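PDB 4R3L: uncharacterized N-acetyltransferase SSO0209 from Sulfolobus solfataricus P2, which transfers the acetyl group of acetyl-CoA to the free alpha-amino group at protein N-termini, with a preference for those beginning with serine. Local coordinates for residues A[128-133]-A[159-164]. Numbering follows the deposited sequence.
With COA (coenzyme A), chain C.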
loop_
_atom_site.group_PDB
_atom_site.type_symbol
_atom_site.label_atom_id
_atom_site.label_comp_id
_atom_site.label_asym_id
_atom_site.label_seq_id
_atom_site.Cartn_x
_atom_site.Cartn_y
_atom_site.Cartn_z
ATOM N N VAL A 128 -5.101 -8.022 2.037
ATOM C CA VAL A 128 -6.072 -7.794 0.958
ATOM C C VAL A 128 -7.317 -8.678 1.145
ATOM O O VAL A 128 -7.183 -9.829 1.518
ATOM C CB VAL A 128 -5.428 -8.047 -0.427
ATOM C CG1 VAL A 128 -4.849 -9.448 -0.519
ATOM C CG2 VAL A 128 -6.420 -7.790 -1.550
ATOM N N ARG A 129 -8.512 -8.124 0.930
ATOM C CA ARG A 129 -9.746 -8.922 1.018
ATOM C C ARG A 129 -9.660 -10.138 0.107
ATOM O O ARG A 129 -9.238 -10.022 -1.035
ATOM C CB ARG A 129 -10.980 -8.087 0.644
ATOM C CG ARG A 129 -11.395 -7.075 1.679
ATOM C CD ARG A 129 -12.702 -6.374 1.294
ATOM N NE ARG A 129 -13.068 -5.332 2.253
ATOM C CZ ARG A 129 -13.935 -5.499 3.250
ATOM N NH1 ARG A 129 -14.533 -6.674 3.419
ATOM N NH2 ARG A 129 -14.209 -4.495 4.080
ATOM N N VAL A 130 -10.064 -11.303 0.598
ATOM C CA VAL A 130 -10.010 -12.519 -0.222
ATOM C C VAL A 130 -10.878 -12.426 -1.485
ATOM O O VAL A 130 -10.689 -13.183 -2.435
ATOM C CB VAL A 130 -10.427 -13.757 0.597
ATOM C CG1 VAL A 130 -9.441 -13.982 1.731
ATOM C CG2 VAL A 130 -11.849 -13.588 1.140
ATOM N N SER A 131 -11.820 -11.490 -1.507
ATOM C CA SER A 131 -12.659 -11.299 -2.686
ATOM C C SER A 131 -12.058 -10.306 -3.696
ATOM O O SER A 131 -12.552 -10.171 -4.817
ATOM C CB SER A 131 -14.056 -10.825 -2.270
ATOM O OG SER A 131 -13.980 -9.648 -1.477
ATOM N N ASN A 132 -10.992 -9.617 -3.300
ATOM C CA ASN A 132 -10.430 -8.556 -4.130
ATOM C C ASN A 132 -9.572 -9.133 -5.248
ATOM O O ASN A 132 -8.341 -9.050 -5.204
ATOM C CB ASN A 132 -9.607 -7.588 -3.277
ATOM C CG ASN A 132 -9.390 -6.247 -3.959
ATOM O OD1 ASN A 132 -9.523 -6.123 -5.178
ATOM N ND2 ASN A 132 -9.055 -5.237 -3.172
ATOM N N TYR A 133 -10.236 -9.712 -6.247
ATOM C CA TYR A 133 -9.563 -10.365 -7.370
ATOM C C TYR A 133 -8.543 -9.483 -8.113
ATOM O O TYR A 133 -7.426 -9.939 -8.372
ATOM C CB TYR A 133 -10.605 -10.903 -8.359
ATOM C CG TYR A 133 -10.004 -11.516 -9.606
ATOM C CD1 TYR A 133 -9.443 -12.789 -9.578
ATOM C CD2 TYR A 133 -10.006 -10.829 -10.813
ATOM C CE1 TYR A 133 -8.891 -13.357 -10.715
ATOM C CE2 TYR A 133 -9.458 -11.392 -11.958
ATOM C CZ TYR A 133 -8.899 -12.654 -11.901
ATOM O OH TYR A 133 -8.354 -13.218 -13.034
ATOM N N ASP A 159 -12.388 -12.320 5.576
ATOM C CA ASP A 159 -10.992 -12.688 5.791
ATOM C C ASP A 159 -10.055 -11.871 4.891
ATOM O O ASP A 159 -10.475 -11.392 3.840
ATOM C CB ASP A 159 -10.765 -14.168 5.521
ATOM C CG ASP A 159 -11.513 -15.066 6.482
ATOM O OD1 ASP A 159 -11.728 -14.675 7.657
ATOM O OD2 ASP A 159 -11.868 -16.181 6.047
ATOM N N ALA A 160 -8.807 -11.711 5.333
ATOM C CA ALA A 160 -7.751 -11.108 4.521
ATOM C C ALA A 160 -6.642 -12.111 4.244
ATOM O O ALA A 160 -6.343 -12.964 5.072
ATOM C CB ALA A 160 -7.163 -9.896 5.207
ATOM N N TYR A 161 -6.022 -11.996 3.077
ATOM C CA TYR A 161 -4.740 -12.632 2.874
ATOM C C TYR A 161 -3.663 -11.679 3.345
ATOM O O TYR A 161 -3.684 -10.516 2.966
ATOM C CB TYR A 161 -4.493 -12.958 1.399
ATOM C CG TYR A 161 -5.386 -14.009 0.789
ATOM C CD1 TYR A 161 -5.397 -15.308 1.271
ATOM C CD2 TYR A 161 -6.177 -13.710 -0.314
ATOM C CE1 TYR A 161 -6.205 -16.272 0.694
ATOM C CE2 TYR A 161 -6.981 -14.664 -0.898
ATOM C CZ TYR A 161 -6.995 -15.943 -0.390
ATOM O OH TYR A 161 -7.809 -16.893 -0.983
ATOM N N LEU A 162 -2.717 -12.159 4.141
ATOM C CA LEU A 162 -1.489 -11.405 4.359
ATOM C C LEU A 162 -0.519 -11.803 3.255
ATOM O O LEU A 162 -0.074 -12.944 3.193
ATOM C CB LEU A 162 -0.875 -11.671 5.736
ATOM C CG LEU A 162 0.128 -10.604 6.218
ATOM C CD1 LEU A 162 0.266 -10.632 7.731
ATOM C CD2 LEU A 162 1.509 -10.774 5.597
ATOM N N MET A 163 -0.213 -10.868 2.368
ATOM C CA MET A 163 0.676 -11.169 1.263
ATOM C C MET A 163 1.992 -10.455 1.496
ATOM O O MET A 163 2.010 -9.313 1.965
ATOM C CB MET A 163 0.012 -10.776 -0.044
ATOM C CG MET A 163 -1.256 -11.602 -0.279
ATOM S SD MET A 163 -1.907 -11.416 -1.922
ATOM C CE MET A 163 -0.612 -12.207 -2.880
ATOM N N ALA A 164 3.094 -11.140 1.223
ATOM C CA ALA A 164 4.401 -10.600 1.560
ATOM C C ALA A 164 5.454 -11.023 0.563
ATOM O O ALA A 164 5.314 -12.035 -0.127
ATOM C CB ALA A 164 4.814 -11.024 2.946
HETATM N N1A COA C . -8.475 -8.293 -13.226
HETATM C C2A COA C . -7.428 -9.123 -13.413
HETATM N N3A COA C . -6.176 -8.700 -13.225
HETATM C C4A COA C . -5.927 -7.410 -12.841
HETATM C C5A COA C . -6.981 -6.531 -12.642
HETATM C C6A COA C . -8.287 -7.004 -12.847
HETATM N N6A COA C . -9.426 -6.114 -12.647
HETATM N N7A COA C . -6.436 -5.311 -12.260
HETATM C C8A COA C . -5.082 -5.450 -12.233
HETATM N N9A COA C . -4.760 -6.715 -12.572
HETATM C C1B COA C . -3.407 -7.283 -12.689
HETATM C C2B COA C . -3.084 -7.526 -14.111
HETATM O O2B COA C . -2.194 -8.576 -14.237
HETATM C C3B COA C . -2.410 -6.308 -14.495
HETATM O O3B COA C . -1.687 -6.535 -15.639
HETATM P P3B COA C . -2.305 -6.154 -17.030
HETATM O O7A COA C . -1.208 -6.097 -18.092
HETATM O O8A COA C . -2.941 -4.824 -16.931
HETATM O O9A COA C . -3.334 -7.171 -17.418
HETATM C C4B COA C . -1.553 -6.073 -13.320
HETATM O O4B COA C . -2.383 -6.383 -12.228
HETATM C C5B COA C . -1.143 -4.666 -13.204
HETATM O O5B COA C . -2.195 -3.816 -12.845
HETATM P P1A COA C . -2.106 -2.243 -12.734
HETATM O O1A COA C . -2.562 -1.579 -14.005
HETATM O O2A COA C . -0.739 -1.853 -12.348
HETATM O O3A COA C . -3.175 -1.939 -11.586
HETATM P P2A COA C . -4.167 -0.715 -11.534
HETATM O O4A COA C . -5.353 -0.901 -12.467
HETATM O O5A COA C . -3.439 0.564 -11.799
HETATM O O6A COA C . -4.734 -0.652 -10.030
HETATM C CBP COA C . -5.844 -1.644 -8.096
HETATM C CCP COA C . -4.956 -1.838 -9.362
HETATM C CDP COA C . -6.114 -2.987 -7.472
HETATM C CEP COA C . -5.069 -0.752 -7.129
HETATM C CAP COA C . -7.109 -0.974 -8.585
HETATM O OAP COA C . -7.989 -1.867 -9.271
HETATM C C9P COA C . -7.943 -0.323 -7.498
HETATM O O9P COA C . -7.684 0.845 -7.103
HETATM N N8P COA C . -9.075 -0.996 -6.899
HETATM C C7P COA C . -9.903 -0.403 -5.852
HETATM C C6P COA C . -9.118 -0.106 -4.542
HETATM C C5P COA C . -8.358 -1.324 -4.025
HETATM O O5P COA C . -8.965 -2.424 -3.956
HETATM N N4P COA C . -6.948 -1.209 -3.648
HETATM C C3P COA C . -6.221 -2.369 -3.171
HETATM C C2P COA C . -6.610 -2.952 -1.818
HETATM S S1P COA C . -5.491 -4.069 -1.036
HETATM O O HOH W 1 -9.572 -15.827 -2.732
#
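Val128 O accepts a hydrogen bond from Tyr161 N at 2.9 Å (N-H...O 154°), and Ala160 CA lies 3.3 Å from Val128 O in a CA-H...O contact. The reciprocal bond, Val128 N to Tyr161 O at 3.0 Å, closes an antiparallel hydrogen-bonded pair. A third link, Val130 N to Asp159 O, is longer at 3.3 Å, its donor tilted 29° from the carbonyl plane, where strand 123-129 gives way to a type I turn. Beside it Val130 CG1, anti to its carbonyl carbon (chi1 -63°), sits over the centre of the Tyr161 ring, a CH-pi contact at 3.7 Å from the centroid. In this GNAT fold the turn leads from the strand into helix 133-141, and Asn132, the N-cap residue, donates an N-H of ND2 to O5P of coenzyme A, ND2 to O5P 2.9 Å. At the ring's edge, a water in plane bridges Tyr161 OH and Val130 O. An alanine in place of Tyr161 would probably leave Val130 CG1 without its aromatic platform and the water without its hydroxyl partner. On the same side of the sheet, Val128 points its two methyls differently: CG1 meets Met163 SD at 3.8 Å, whereas CG2 lies 3.9 Å from the coenzyme's S1P.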